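Local coordinates for Thiosulfate:glutathione sulfurtransferase (Homo sapiens, PDB 6BEV), which transfers sulfur from thiosulfate to glutathione, yielding S-sulfanylglutathione, a central intermediate in hydrogen sulfide metabolism, at residues A[93-98]-A[115-120]; A[40-45]-A[83-88]. One frame throughout, in Å; residues are numbered along the deposited sequence.

Both contacts meet on the parallel sheet of the rhodanese fold, about 10 Å apart between centres. Contact 1 joins strand 95-98 to the chain that enters strand 120-122. Contact 2 ties the neighbouring strand 42-45 to the loop after helix 76-83. The two central strands are directly paired: Val-96 N lies 2.8 Å from Arg-42 O, and Val-96 O lies 2.8 Å from Phe-44 N. Stacked rings of Phe-97 and Phe-44 add a side-chain link. Strand 95-98 leads straight to Cys-99, the active-site residue that forms the cysteine persulfide intermediate. The side chain of Phe-97 is about 8 Å from that of Cys-99, and that of Phe-44 about 10 Å.

Contact 1 of 2, residues A[93-98]-A[115-120]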
ATOM      1  N   GLU A  93      -0.539   7.318   9.549  1.00 13.93           N
ATOM      2  CA  GLU A  93       0.852   6.953   9.394  1.00 14.47           C
ATOM      3  C   GLU A  93       0.993   5.553   8.801  1.00 12.64           C
ATOM      4  O   GLU A  93       0.087   4.723   8.884  1.00 14.84           O
ATOM      5  CB  GLU A  93       1.534   7.021  10.754  1.00 16.68           C
ATOM      6  CG  GLU A  93       1.558   8.417  11.336  1.00 20.26           C
ATOM      7  CD  GLU A  93       2.160   8.431  12.715  1.00 24.33           C
ATOM      8  OE1 GLU A  93       1.425   8.157  13.688  1.00 26.38           O
ATOM      9  OE2 GLU A  93       3.378   8.684  12.823  1.00 27.07           O
ATOM     10  N   HIS A  94       2.127   5.324   8.153  1.00 12.80           N
ATOM     11  CA  HIS A  94       2.509   4.017   7.663  1.00 12.13           C
ATOM     12  C   HIS A  94       1.453   3.423   6.741  1.00 11.83           C
ATOM     13  O   HIS A  94       1.014   2.272   6.901  1.00 12.59           O
ATOM     14  CB  HIS A  94       2.852   3.082   8.805  1.00 12.63           C
ATOM     15  CG  HIS A  94       3.786   3.678   9.794  1.00 12.58           C
ATOM     16  ND1 HIS A  94       5.080   4.033   9.481  1.00 13.87           N
ATOM     17  CD2 HIS A  94       3.608   3.984  11.100  1.00 13.05           C
ATOM     18  CE1 HIS A  94       5.662   4.524  10.559  1.00 14.01           C
ATOM     19  NE2 HIS A  94       4.791   4.504  11.553  1.00 14.63           N
ATOM     20  N   LEU A  95       1.081   4.219   5.738  1.00 11.00           N
ATOM     21  CA  LEU A  95       0.306   3.730   4.602  1.00 10.48           C
ATOM     22  C   LEU A  95       1.332   3.170   3.617  1.00 10.38           C
ATOM     23  O   LEU A  95       2.035   3.922   2.942  1.00 11.23           O
ATOM     24  CB  LEU A  95      -0.516   4.854   3.984  1.00 10.59           C
ATOM     25  CG  LEU A  95      -1.504   5.565   4.921  1.00 10.61           C
ATOM     26  CD1 LEU A  95      -2.188   6.685   4.171  1.00 11.16           C
ATOM     27  CD2 LEU A  95      -2.526   4.612   5.509  1.00 11.37           C
ATOM     28  N   VAL A  96       1.465   1.849   3.577  1.00  9.83           N
ATOM     29  CA  VAL A  96       2.568   1.192   2.885  1.00  9.87           C
ATOM     30  C   VAL A  96       2.079   0.633   1.555  1.00 10.16           C
ATOM     31  O   VAL A  96       1.210  -0.245   1.515  1.00 11.27           O
ATOM     32  CB  VAL A  96       3.186   0.092   3.759  1.00 10.21           C
ATOM     33  CG1 VAL A  96       4.272  -0.631   2.989  1.00 10.87           C
ATOM     34  CG2 VAL A  96       3.734   0.689   5.045  1.00 10.54           C
ATOM     35  N   PHE A  97       2.671   1.122   0.469  1.00 10.19           N
ATOM     36  CA  PHE A  97       2.350   0.699  -0.886  1.00  9.99           C
ATOM     37  C   PHE A  97       3.437  -0.236  -1.398  1.00 10.06           C
ATOM     38  O   PHE A  97       4.619  -0.081  -1.058  1.00 11.00           O
ATOM     39  CB  PHE A  97       2.235   1.938  -1.794  1.00 10.50           C
ATOM     40  CG  PHE A  97       1.146   2.873  -1.358  1.00 10.40           C
ATOM     41  CD1 PHE A  97       1.374   3.857  -0.404  1.00 11.07           C
ATOM     42  CD2 PHE A  97      -0.141   2.736  -1.869  1.00 11.13           C
ATOM     43  CE1 PHE A  97       0.341   4.672   0.019  1.00 11.67           C
ATOM     44  CE2 PHE A  97      -1.166   3.551  -1.441  1.00 11.76           C
ATOM     45  CZ  PHE A  97      -0.920   4.513  -0.505  1.00 11.33           C
ATOM     46  N   PHE A  98       3.042  -1.196  -2.243  1.00 10.50           N
ATOM     47  CA  PHE A  98       4.038  -2.088  -2.823  1.00 10.81           C
ATOM     48  C   PHE A  98       3.532  -2.693  -4.128  1.00 10.69           C
ATOM     49  O   PHE A  98       2.333  -2.890  -4.324  1.00 11.59           O
ATOM     50  CB  PHE A  98       4.420  -3.222  -1.849  1.00 10.37           C
ATOM     51  CG  PHE A  98       3.312  -4.208  -1.593  1.00 10.57           C
ATOM     52  CD1 PHE A  98       3.189  -5.391  -2.325  1.00 11.69           C
ATOM     53  CD2 PHE A  98       2.371  -3.952  -0.617  1.00 11.07           C
ATOM     54  CE1 PHE A  98       2.128  -6.263  -2.081  1.00 12.15           C
ATOM     55  CE2 PHE A  98       1.315  -4.834  -0.373  1.00 11.60           C
ATOM     56  CZ  PHE A  98       1.198  -5.986  -1.100  1.00 12.66           C
ATOM     57  N   LEU A 115      -0.868  14.054  -3.029  1.00 11.29           N
ATOM     58  CA  LEU A 115      -2.239  14.388  -2.677  1.00 11.62           C
ATOM     59  C   LEU A 115      -2.401  14.678  -1.195  1.00 11.87           C
ATOM     60  O   LEU A 115      -3.529  14.902  -0.734  1.00 13.24           O
ATOM     61  CB  LEU A 115      -3.188  13.285  -3.141  1.00 12.09           C
ATOM     62  CG  LEU A 115      -3.259  13.104  -4.661  1.00 12.85           C
ATOM     63  CD1 LEU A 115      -4.099  11.887  -5.009  1.00 15.43           C
ATOM     64  CD2 LEU A 115      -3.798  14.336  -5.362  1.00 13.64           C
ATOM     65  N   GLY A 116      -1.296  14.716  -0.452  1.00 11.60           N
ATOM     66  CA  GLY A 116      -1.310  15.122   0.933  1.00 12.29           C
ATOM     67  C   GLY A 116      -1.187  14.005   1.949  1.00 12.16           C
ATOM     68  O   GLY A 116      -1.230  14.288   3.153  1.00 12.46           O
ATOM     69  N   TYR A 117      -1.014  12.751   1.517  1.00 11.48           N
ATOM     70  CA  TYR A 117      -0.900  11.620   2.443  1.00 11.58           C
ATOM     71  C   TYR A 117       0.545  11.510   2.900  1.00 11.66           C
ATOM     72  O   TYR A 117       1.361  10.778   2.332  1.00 11.95           O
ATOM     73  CB  TYR A 117      -1.405  10.334   1.795  1.00 11.32           C
ATOM     74  CG  TYR A 117      -2.892  10.369   1.533  1.00 11.76           C
ATOM     75  CD1 TYR A 117      -3.404  11.007   0.402  1.00 12.22           C
ATOM     76  CD2 TYR A 117      -3.797   9.826   2.428  1.00 12.55           C
ATOM     77  CE1 TYR A 117      -4.760  11.087   0.172  1.00 12.79           C
ATOM     78  CE2 TYR A 117      -5.159   9.896   2.197  1.00 13.23           C
ATOM     79  CZ  TYR A 117      -5.640  10.532   1.072  1.00 13.39           C
ATOM     80  OH  TYR A 117      -6.990  10.600   0.853  1.00 16.40           O
ATOM     81  N   THR A 118       0.856  12.240   3.967  1.00 12.36           N
ATOM     82  CA  THR A 118       2.231  12.338   4.446  1.00 13.03           C
ATOM     83  C   THR A 118       2.739  11.027   5.027  1.00 13.98           C
ATOM     84  O   THR A 118       3.959  10.875   5.197  1.00 16.23           O
ATOM     85  CB  THR A 118       2.349  13.432   5.507  1.00 15.65           C
ATOM     86  OG1 THR A 118       1.427  13.170   6.564  1.00 19.48           O
ATOM     87  CG2 THR A 118       2.050  14.800   4.931  1.00 15.90           C
ATOM     88  N   GLY A 119       1.851  10.081   5.326  1.00 12.11           N
ATOM     89  CA  GLY A 119       2.204   8.775   5.838  1.00 12.45           C
ATOM     90  C   GLY A 119       2.462   7.722   4.791  1.00 11.78           C
ATOM     91  O   GLY A 119       2.733   6.571   5.143  1.00 11.99           O
ATOM     92  N   ALA A 120       2.393   8.074   3.510  1.00 11.90           N
ATOM     93  CA  ALA A 120       2.625   7.101   2.453  1.00 11.33           C
ATOM     94  C   ALA A 120       4.096   6.718   2.391  1.00 10.85           C
ATOM     95  O   ALA A 120       4.979   7.580   2.392  1.00 12.12           O
ATOM     96  CB  ALA A 120       2.180   7.684   1.115  1.00 12.38           C
TER
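Leu-95 N donates to Gly-119 O at 2.9 Å, with an N-H...O angle of 145°. Just beyond, Leu-95 O takes a CA-H...O contact from Ala-120 CA at 3.3 Å. These two links set Leu-95 beside Ala-120 as a parallel bridge at the start of strand 120-122. A type I turn from Tyr-117 to Ala-120 leads into it, closed by Ala-120 N to Tyr-117 O at 3.1 Å. Gly-119 lies close against Glu-93: a CB here would point at segment 93-98 and clash with Glu-93 CA.

Side chains add packing beside the backbone link, and Leu-95 and Ala-120 point to the same face of the sheet. With CG anti to its carbonyl carbon (chi1 -58°), Leu-95 brings CD1 to 3.9 Å from Tyr-117 CD2, and the two side chains run obliquely across each other. Phe-97 sends CE1 to within 3.7 Å of the Ala-120 methyl, CB. His-94 ND1 is hydrogen-bonded to Arg-121 NH1.

Gly-116 is the C-prime residue of the Schellman motif that ends helix 103-114. The chain thus returns from that helix to the sheet, completing a beta-alpha-beta crossover from strand 95-98. Ala-112 of the helix packs on both Phe-97 and Ala-120, while Leu-72 of helix 65-73 touches Tyr-117.

Contact 2 of 2, residues A[40-45]-A[83-88]; sequences RARLFD and YSAEKP
Arg-42 grips the backbone oxygen of Glu-86 with both terminal nitrogens. NH1 and NH2 of Arg-42 each reach Glu-86 O at 2.9 Å, with N-H...O angles near 142°. This end-on fork fastens a loop to strand 42-45 of the rhodanese fold's parallel sheet. The oxygen lies at the guanidinium edge, in its plane. NH2 approaches in the carbonyl plane, whereas NH1 is tilted 31° from it. Both donors aim the end of the guanidinium at one oxygen, and Phe-44 against one face limits its rotation.

The chain of Arg-42 bends at chi3 (81°), which carries its head outward from the strand to the loop. With a leucine in place of Arg-42, Glu-86 O would probably lose both donors and the loop its polar tie to the strand.

Further out, the Ala-85 methyl, CB, sits 3.9 Å from Arg-42 NH2. The ring of Pro-88 comes up beside NH1, its CD 3.9 Å from Arg-42 NH1. Phe-44, two residues along the strand, supports the guanidinium from one face, with Phe-44 CZ 3.8 Å above the plane and offset toward the rim. Pro-88 also touches Leu-95 of the next strand. The CB of Lys-87 points away from strand 42-45, and its NZ is hydrogen-bonded to Met-74 O and Leu-72 O. The packing closes where Phe-44 CZ meets Pro-88 CG at 4.3 Å.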
ATOM      1  N   ARG A  40       0.016  -1.085  13.303  1.00 11.13           N
ATOM      2  CA  ARG A  40       0.308   0.310  13.006  1.00 11.99           C
ATOM      3  C   ARG A  40       0.536   0.630  11.533  1.00 12.78           C
ATOM      4  O   ARG A  40       0.706   1.808  11.211  1.00 15.59           O
ATOM      5  CB  ARG A  40       1.512   0.774  13.830  1.00 12.40           C
ATOM      6  CG  ARG A  40       1.139   0.884  15.289  1.00 14.15           C
ATOM      7  CD  ARG A  40       2.255   1.295  16.188  1.00 16.55           C
ATOM      8  NE  ARG A  40       1.676   1.642  17.485  1.00 18.13           N
ATOM      9  CZ  ARG A  40       2.282   1.506  18.657  1.00 18.45           C
ATOM     10  NH1 ARG A  40       3.521   1.032  18.736  1.00 21.65           N
ATOM     11  NH2 ARG A  40       1.620   1.855  19.758  1.00 18.27           N
ATOM     12  N   ALA A  41       0.562  -0.363  10.642  1.00 12.72           N
ATOM     13  CA  ALA A  41       0.693  -0.129   9.205  1.00 12.75           C
ATOM     14  C   ALA A  41      -0.491  -0.724   8.463  1.00 12.92           C
ATOM     15  O   ALA A  41      -1.014  -1.777   8.827  1.00 14.74           O
ATOM     16  CB  ALA A  41       1.974  -0.754   8.641  1.00 14.22           C
ATOM     17  N   ARG A  42      -0.878  -0.049   7.388  1.00 12.13           N
ATOM     18  CA  ARG A  42      -1.856  -0.547   6.437  1.00 12.25           C
ATOM     19  C   ARG A  42      -1.132  -0.803   5.131  1.00 12.54           C
ATOM     20  O   ARG A  42      -0.283  -0.008   4.734  1.00 16.18           O
ATOM     21  CB  ARG A  42      -2.938   0.492   6.184  1.00 15.15           C
ATOM     22  CG  ARG A  42      -4.065   0.504   7.163  1.00 17.89           C
ATOM     23  CD  ARG A  42      -5.166   1.413   6.634  1.00 19.42           C
ATOM     24  NE  ARG A  42      -6.056   0.817   5.625  1.00 19.12           N
ATOM     25  CZ  ARG A  42      -7.124   1.443   5.110  1.00 17.27           C
ATOM     26  NH1 ARG A  42      -7.417   2.680   5.475  1.00 15.99           N
ATOM     27  NH2 ARG A  42      -7.904   0.851   4.216  1.00 17.82           N
ATOM     28  N   LEU A  43      -1.472  -1.899   4.473  1.00 12.23           N
ATOM     29  CA  LEU A  43      -0.809  -2.332   3.257  1.00 13.06           C
ATOM     30  C   LEU A  43      -1.720  -2.124   2.061  1.00 10.74           C
ATOM     31  O   LEU A  43      -2.902  -2.487   2.101  1.00 12.02           O
ATOM     32  CB  LEU A  43      -0.487  -3.828   3.336  1.00 12.98           C
ATOM     33  CG  LEU A  43       0.683  -4.237   4.221  1.00 15.26           C
ATOM     34  CD1 LEU A  43       0.617  -5.730   4.538  1.00 17.78           C
ATOM     35  CD2 LEU A  43       1.973  -3.892   3.532  1.00 18.94           C
ATOM     36  N   PHE A  44      -1.135  -1.652   0.965  1.00 10.66           N
ATOM     37  CA  PHE A  44      -1.828  -1.461  -0.311  1.00 10.59           C
ATOM     38  C   PHE A  44      -0.995  -2.105  -1.412  1.00 10.36           C
ATOM     39  O   PHE A  44       0.115  -1.646  -1.701  1.00 10.93           O
ATOM     40  CB  PHE A  44      -2.029   0.023  -0.607  1.00 10.06           C
ATOM     41  CG  PHE A  44      -2.798   0.743   0.459  1.00 10.51           C
ATOM     42  CD1 PHE A  44      -4.173   0.829   0.397  1.00 12.44           C
ATOM     43  CD2 PHE A  44      -2.156   1.319   1.535  1.00 11.17           C
ATOM     44  CE1 PHE A  44      -4.888   1.474   1.398  1.00 13.95           C
ATOM     45  CE2 PHE A  44      -2.863   1.948   2.539  1.00 12.25           C
ATOM     46  CZ  PHE A  44      -4.226   2.042   2.459  1.00 13.73           C
ATOM     47  N   ASP A  45      -1.544  -3.157  -2.022  1.00 10.42           N
ATOM     48  CA  ASP A  45      -0.941  -3.834  -3.169  1.00 10.44           C
ATOM     49  C   ASP A  45      -1.396  -3.067  -4.404  1.00 10.13           C
ATOM     50  O   ASP A  45      -2.593  -3.029  -4.707  1.00 10.48           O
ATOM     51  CB  ASP A  45      -1.447  -5.277  -3.207  1.00 10.79           C
ATOM     52  CG  ASP A  45      -0.760  -6.137  -4.267  1.00 11.28           C
ATOM     53  OD1 ASP A  45      -0.276  -5.607  -5.286  1.00 12.01           O
ATOM     54  OD2 ASP A  45      -0.734  -7.365  -4.067  1.00 12.34           O
ATOM     55  N   TYR A  83     -13.912  -0.755  -2.562  1.00 10.83           N
ATOM     56  CA  TYR A  83     -12.770  -1.482  -2.014  1.00 11.13           C
ATOM     57  C   TYR A  83     -13.084  -2.290  -0.758  1.00 12.11           C
ATOM     58  O   TYR A  83     -12.230  -3.061  -0.314  1.00 12.99           O
ATOM     59  CB  TYR A  83     -11.589  -0.513  -1.764  1.00 11.25           C
ATOM     60  CG  TYR A  83     -11.113   0.095  -3.062  1.00 11.00           C
ATOM     61  CD1 TYR A  83     -10.443  -0.676  -4.004  1.00 11.26           C
ATOM     62  CD2 TYR A  83     -11.391   1.412  -3.374  1.00 11.01           C
ATOM     63  CE1 TYR A  83     -10.051  -0.148  -5.217  1.00 11.66           C
ATOM     64  CE2 TYR A  83     -10.995   1.944  -4.586  1.00 11.54           C
ATOM     65  CZ  TYR A  83     -10.341   1.165  -5.508  1.00 11.28           C
ATOM     66  OH  TYR A  83      -9.986   1.745  -6.720  1.00 12.45           O
ATOM     67  N   SER A  84     -14.277  -2.142  -0.182  0.78 13.24           N
ATOM     68  CA  SER A  84     -14.686  -2.912   0.995  0.78 14.32           C
ATOM     69  C   SER A  84     -13.760  -2.669   2.183  0.78 14.59           C
ATOM     70  O   SER A  84     -13.479  -3.579   2.964  0.78 16.23           O
ATOM     71  CB  SER A  84     -14.786  -4.407   0.685  0.78 16.01           C
ATOM     72  OG  SER A  84     -15.716  -4.657  -0.342  0.78 17.19           O
ATOM     73  N   ALA A  85     -13.308  -1.428   2.334  1.00 13.43           N
ATOM     74  CA  ALA A  85     -12.417  -1.026   3.414  1.00 14.49           C
ATOM     75  C   ALA A  85     -12.590   0.476   3.589  1.00 13.94           C
ATOM     76  O   ALA A  85     -13.125   1.155   2.716  1.00 14.00           O
ATOM     77  CB  ALA A  85     -10.952  -1.358   3.108  1.00 15.81           C
ATOM     78  N   GLU A  86     -12.130   0.992   4.726  0.80 15.08           N
ATOM     79  CA  GLU A  86     -12.266   2.414   5.011  0.80 16.04           C
ATOM     80  C   GLU A  86     -11.181   3.217   4.291  0.80 14.22           C
ATOM     81  O   GLU A  86     -10.013   2.826   4.255  0.80 14.22           O
ATOM     82  CB  GLU A  86     -12.180   2.650   6.520  0.80 19.40           C
ATOM     83  CG  GLU A  86     -12.483   4.076   6.960  0.80 22.99           C
ATOM     84  CD  GLU A  86     -12.597   4.215   8.475  0.80 25.95           C
ATOM     85  OE1 GLU A  86     -13.475   3.561   9.081  0.80 27.39           O
ATOM     86  OE2 GLU A  86     -11.807   4.980   9.065  0.80 27.62           O
ATOM     87  N   LYS A  87     -11.571   4.351   3.729  1.00 13.64           N
ATOM     88  CA  LYS A  87     -10.621   5.211   3.040  1.00 13.37           C
ATOM     89  C   LYS A  87      -9.573   5.711   4.032  1.00 13.24           C
ATOM     90  O   LYS A  87      -9.924   6.139   5.132  1.00 13.82           O
ATOM     91  CB  LYS A  87     -11.350   6.409   2.424  1.00 13.78           C
ATOM     92  CG  LYS A  87     -10.471   7.265   1.522  1.00 13.58           C
ATOM     93  CD  LYS A  87     -11.175   8.497   0.985  1.00 14.10           C
ATOM     94  CE  LYS A  87     -10.257   9.245   0.052  1.00 14.65           C
ATOM     95  NZ  LYS A  87     -10.834  10.534  -0.392  1.00 14.71           N
ATOM     96  N   PRO A  88      -8.292   5.690   3.686  1.00 12.62           N
ATOM     97  CA  PRO A  88      -7.292   6.282   4.572  1.00 13.40           C
ATOM     98  C   PRO A  88      -7.497   7.780   4.710  1.00 13.30           C
ATOM     99  O   PRO A  88      -8.072   8.440   3.850  1.00 14.00           O
ATOM    100  CB  PRO A  88      -5.970   5.983   3.861  1.00 14.29           C
ATOM    101  CG  PRO A  88      -6.329   5.798   2.438  1.00 15.12           C
ATOM    102  CD  PRO A  88      -7.697   5.188   2.440  1.00 13.64           C
TER